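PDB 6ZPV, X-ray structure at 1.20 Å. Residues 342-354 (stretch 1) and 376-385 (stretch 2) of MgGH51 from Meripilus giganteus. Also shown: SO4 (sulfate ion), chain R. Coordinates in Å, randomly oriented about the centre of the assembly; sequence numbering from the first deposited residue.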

# COMPACT_ATOMS: atom_id res chain seq x y z
N THR A 342 11.60 -3.41 -14.23
CA THR A 342 11.52 -4.85 -13.99
C THR A 342 10.03 -5.27 -13.98
O THR A 342 9.22 -4.60 -13.30
CB THR A 342 12.12 -5.21 -12.61
OG1 THR A 342 13.49 -4.82 -12.64
CG2 THR A 342 11.96 -6.67 -12.27
N LEU A 343 9.71 -6.39 -14.64
CA LEU A 343 8.35 -6.99 -14.48
C LEU A 343 8.45 -8.47 -14.85
O LEU A 343 8.61 -8.81 -16.01
CB LEU A 343 7.31 -6.31 -15.36
CG LEU A 343 5.92 -6.88 -15.29
CD1 LEU A 343 5.26 -6.70 -13.94
CD2 LEU A 343 5.04 -6.30 -16.39
N ARG A 344 8.34 -9.35 -13.86
CA ARG A 344 8.43 -10.79 -14.05
C ARG A 344 7.10 -11.49 -13.84
O ARG A 344 6.99 -12.67 -14.24
CB ARG A 344 9.48 -11.41 -13.11
CG ARG A 344 10.88 -10.85 -13.31
CD ARG A 344 11.93 -11.72 -12.71
NE ARG A 344 11.85 -11.83 -11.29
CZ ARG A 344 12.38 -12.79 -10.51
NH1 ARG A 344 12.28 -12.72 -9.20
NH2 ARG A 344 12.99 -13.82 -11.03
N PHE A 345 6.14 -10.85 -13.17
CA PHE A 345 4.92 -11.51 -12.67
C PHE A 345 3.71 -10.58 -12.95
O PHE A 345 3.74 -9.43 -12.55
CB PHE A 345 5.01 -11.71 -11.16
CG PHE A 345 6.18 -12.55 -10.68
CD1 PHE A 345 6.23 -13.90 -10.92
CD2 PHE A 345 7.25 -11.93 -10.09
CE1 PHE A 345 7.31 -14.64 -10.49
CE2 PHE A 345 8.36 -12.68 -9.73
CZ PHE A 345 8.39 -14.03 -9.90
N VAL A 346 2.68 -11.16 -13.55
CA VAL A 346 1.42 -10.47 -13.78
C VAL A 346 0.28 -11.33 -13.26
O VAL A 346 0.24 -12.56 -13.57
CB VAL A 346 1.19 -10.07 -15.26
CG1 VAL A 346 -0.24 -9.68 -15.53
CG2 VAL A 346 2.19 -8.99 -15.65
N GLU A 347 -0.61 -10.72 -12.47
CA GLU A 347 -1.75 -11.45 -11.92
C GLU A 347 -3.00 -11.13 -12.74
O GLU A 347 -3.28 -9.95 -13.04
CB GLU A 347 -1.92 -11.07 -10.43
CG GLU A 347 -3.00 -11.86 -9.72
CD GLU A 347 -2.89 -11.87 -8.21
OE1 GLU A 347 -1.96 -11.24 -7.68
OE2 GLU A 347 -3.78 -12.55 -7.57
N VAL A 348 -3.76 -12.17 -13.11
CA VAL A 348 -4.88 -12.01 -14.05
C VAL A 348 -6.16 -11.88 -13.21
O VAL A 348 -6.75 -12.91 -12.78
CB VAL A 348 -4.89 -13.16 -15.05
CG1 VAL A 348 -6.07 -13.04 -16.01
CG2 VAL A 348 -3.57 -13.21 -15.80
N GLY A 349 -6.59 -10.65 -12.97
CA GLY A 349 -7.79 -10.41 -12.16
C GLY A 349 -7.48 -10.35 -10.66
O GLY A 349 -6.32 -10.24 -10.26
N ASN A 350 -8.56 -10.41 -9.89
CA ASN A 350 -8.45 -10.50 -8.41
C ASN A 350 -9.59 -11.40 -7.96
O ASN A 350 -10.78 -11.17 -8.28
CB ASN A 350 -8.60 -9.15 -7.73
CG ASN A 350 -8.49 -9.27 -6.23
OD1 ASN A 350 -7.42 -9.67 -5.75
ND2 ASN A 350 -9.57 -8.98 -5.49
N GLU A 351 -9.23 -12.44 -7.17
CA GLU A 351 -10.26 -13.26 -6.49
C GLU A 351 -11.33 -13.71 -7.50
O GLU A 351 -12.53 -13.67 -7.21
CB GLU A 351 -10.85 -12.58 -5.27
CG GLU A 351 -9.81 -12.36 -4.16
CD GLU A 351 -10.38 -12.14 -2.79
OE1 GLU A 351 -11.56 -11.65 -2.69
OE2 GLU A 351 -9.65 -12.44 -1.80
N ASP A 352 -10.87 -14.32 -8.60
CA ASP A 352 -11.83 -14.81 -9.62
C ASP A 352 -12.49 -16.13 -9.19
O ASP A 352 -13.37 -16.60 -9.89
CB ASP A 352 -11.20 -14.88 -10.99
CG ASP A 352 -10.93 -13.48 -11.51
OD1 ASP A 352 -11.88 -12.85 -12.06
OD2 ASP A 352 -9.80 -12.97 -11.32
N PHE A 353 -12.10 -16.67 -8.00
CA PHE A 353 -12.91 -17.74 -7.42
C PHE A 353 -14.34 -17.31 -7.20
O PHE A 353 -15.24 -18.17 -7.10
CB PHE A 353 -12.27 -18.31 -6.14
CG PHE A 353 -11.98 -17.32 -5.06
CD1 PHE A 353 -12.99 -16.89 -4.22
CD2 PHE A 353 -10.71 -16.82 -4.88
CE1 PHE A 353 -12.75 -16.00 -3.18
CE2 PHE A 353 -10.44 -15.92 -3.84
CZ PHE A 353 -11.46 -15.50 -3.01
N PHE A 354 -14.62 -16.01 -7.08
CA PHE A 354 -16.01 -15.54 -6.96
C PHE A 354 -16.76 -15.50 -8.29
O PHE A 354 -17.98 -15.35 -8.31
CB PHE A 354 -16.04 -14.13 -6.35
CG PHE A 354 -15.83 -14.08 -4.86
CD1 PHE A 354 -16.56 -14.87 -3.99
CD2 PHE A 354 -14.92 -13.18 -4.32
CE1 PHE A 354 -16.37 -14.75 -2.62
CE2 PHE A 354 -14.78 -13.07 -2.94
CZ PHE A 354 -15.48 -13.86 -2.09
N GLN A 376 8.14 -14.07 -21.66
CA GLN A 376 9.02 -14.09 -20.47
C GLN A 376 8.28 -13.82 -19.16
O GLN A 376 8.89 -14.01 -18.11
CB GLN A 376 10.17 -13.09 -20.63
CG GLN A 376 9.80 -11.64 -20.44
CD GLN A 376 9.15 -10.96 -21.66
OE1 GLN A 376 8.67 -11.55 -22.66
NE2 GLN A 376 9.10 -9.63 -21.60
N ILE A 377 7.03 -13.39 -19.17
CA ILE A 377 6.26 -13.07 -17.95
C ILE A 377 5.57 -14.31 -17.39
O ILE A 377 5.11 -15.14 -18.16
CB ILE A 377 5.27 -11.94 -18.19
CG1 ILE A 377 6.05 -10.65 -18.46
CG2 ILE A 377 4.30 -11.77 -17.03
CD1 ILE A 377 5.13 -9.46 -18.74
N ARG A 378 5.57 -14.46 -16.07
CA ARG A 378 4.83 -15.54 -15.43
C ARG A 378 3.46 -15.03 -15.00
O ARG A 378 3.35 -14.08 -14.22
CB ARG A 378 5.60 -16.10 -14.23
CG ARG A 378 5.08 -17.42 -13.70
CD ARG A 378 5.81 -17.89 -12.44
NE ARG A 378 5.57 -19.29 -12.13
CZ ARG A 378 6.43 -20.28 -12.28
NH1 ARG A 378 7.60 -20.10 -12.88
NH2 ARG A 378 6.05 -21.53 -11.90
N PHE A 379 2.40 -15.64 -15.49
CA PHE A 379 1.02 -15.23 -15.23
C PHE A 379 0.43 -16.02 -14.08
O PHE A 379 0.49 -17.26 -14.04
CB PHE A 379 0.16 -15.32 -16.49
CG PHE A 379 0.58 -14.28 -17.52
CD1 PHE A 379 0.10 -12.98 -17.42
CD2 PHE A 379 1.51 -14.56 -18.49
CE1 PHE A 379 0.53 -11.98 -18.29
CE2 PHE A 379 1.97 -13.57 -19.34
CZ PHE A 379 1.49 -12.28 -19.24
N ILE A 380 -0.22 -15.31 -13.15
CA ILE A 380 -0.76 -15.90 -11.90
C ILE A 380 -2.28 -15.94 -11.97
O ILE A 380 -2.93 -14.88 -12.18
CB ILE A 380 -0.28 -15.08 -10.69
CG1 ILE A 380 1.22 -14.89 -10.63
CG2 ILE A 380 -0.82 -15.69 -9.44
CD1 ILE A 380 1.69 -13.79 -9.75
N ALA A 381 -2.86 -17.12 -11.75
CA ALA A 381 -4.30 -17.34 -11.72
C ALA A 381 -4.86 -17.05 -10.32
O ALA A 381 -4.17 -17.27 -9.31
CB ALA A 381 -4.60 -18.75 -12.16
N THR A 382 -6.15 -16.66 -10.29
CA THR A 382 -6.74 -16.21 -9.04
C THR A 382 -7.94 -17.03 -8.59
O THR A 382 -8.50 -16.76 -7.50
CB THR A 382 -7.19 -14.74 -9.18
OG1 THR A 382 -8.33 -14.77 -10.04
CG2 THR A 382 -6.09 -13.83 -9.67
N THR A 383 -8.39 -18.01 -9.38
CA THR A 383 -9.36 -18.97 -8.91
C THR A 383 -8.72 -19.88 -7.83
O THR A 383 -7.49 -19.90 -7.67
CB THR A 383 -9.92 -19.78 -10.09
OG1 THR A 383 -8.87 -20.02 -11.05
CG2 THR A 383 -11.08 -19.06 -10.75
N ASN A 384 -9.58 -20.66 -7.18
CA ASN A 384 -9.05 -21.68 -6.25
C ASN A 384 -8.21 -22.67 -7.06
O ASN A 384 -8.56 -23.01 -8.24
CB ASN A 384 -10.21 -22.42 -5.56
CG ASN A 384 -11.02 -21.52 -4.68
OD1 ASN A 384 -10.50 -20.59 -4.07
ND2 ASN A 384 -12.31 -21.82 -4.59
N ALA A 385 -7.16 -23.15 -6.48
CA ALA A 385 -6.21 -23.96 -7.26
C ALA A 385 -6.91 -25.16 -7.86
O ALA A 385 -7.51 -25.95 -7.14
CB ALA A 385 -5.06 -24.34 -6.37
S SO4 R . 14.14 -15.79 -7.67
O1 SO4 R . 13.28 -14.71 -7.15
O2 SO4 R . 14.82 -15.49 -8.90
O3 SO4 R . 13.25 -16.99 -7.92
O4 SO4 R . 15.02 -16.16 -6.57
O HOH W 1 9.23 -13.98 -15.40

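Two neighbouring parallel strands, 345-348 and the one beginning at Arg378, join the stretches, and a contact around Thr382 extends the interface beyond them. Before the strand, Leu343 is turned sideways, but its end reaches Ile377 (CD2 to CD1, 3.9 Å). The side chain of Arg344 leaves the contact and donates to the sulfate, from NH1 to O1 (3.0 Å) and from NH2 to O2 (3.3 Å). Its carbonyl opens the ladder: Arg378 N donates to Arg344 O at 2.9 Å and nearly straight (174°), while a water donates to both Arg344 O (2.8 Å) and Gln376 O (2.7 Å). Phe345 pairs with Arg378 on the face shared with Glu347 and Ile380; its CA makes a CA-H...O contact with Arg378 O (3.4 Å), and its CB lies 4.2 Å from Ile380 CD1. Val346 uses both backbone polar atoms, N donating to Arg378 O (3.1 Å) and O accepting from Ile380 N (2.8 Å), the alternation expected of parallel strands. On the opposite face its CB packs 3.6 Å from Phe379 CE1, and its CG2 meets Ile377 CG2 at 3.8 Å. Glu347 pairs with Ile380 at a CA-CA distance of 4.6 Å; its carboxylate, hydrogen-bonded elsewhere in the structure, brings OE2 within 3.4 Å of Thr382 CG2. Val348 N closes the ladder on Ile380 O (3.0 Å), and its CG2 lies 4.0 Å from Phe379 CD1. Gly349 follows with phi/psi of 86/-167°, where a CB would jam against the preceding carbonyl and strike Asp352 OD2. That carboxylate oxygen instead accepts a hydrogen bond from Thr382 OG1 (2.7 Å), tying the 3-10 segment to the loop of Thr382. Finally, Phe353 points toward stretch 2, its ring edge meeting Thr382 O (Phe353 CD2 to Thr382 O, 3.4 Å), with its CB 3.6 Å from Asn384 OD1.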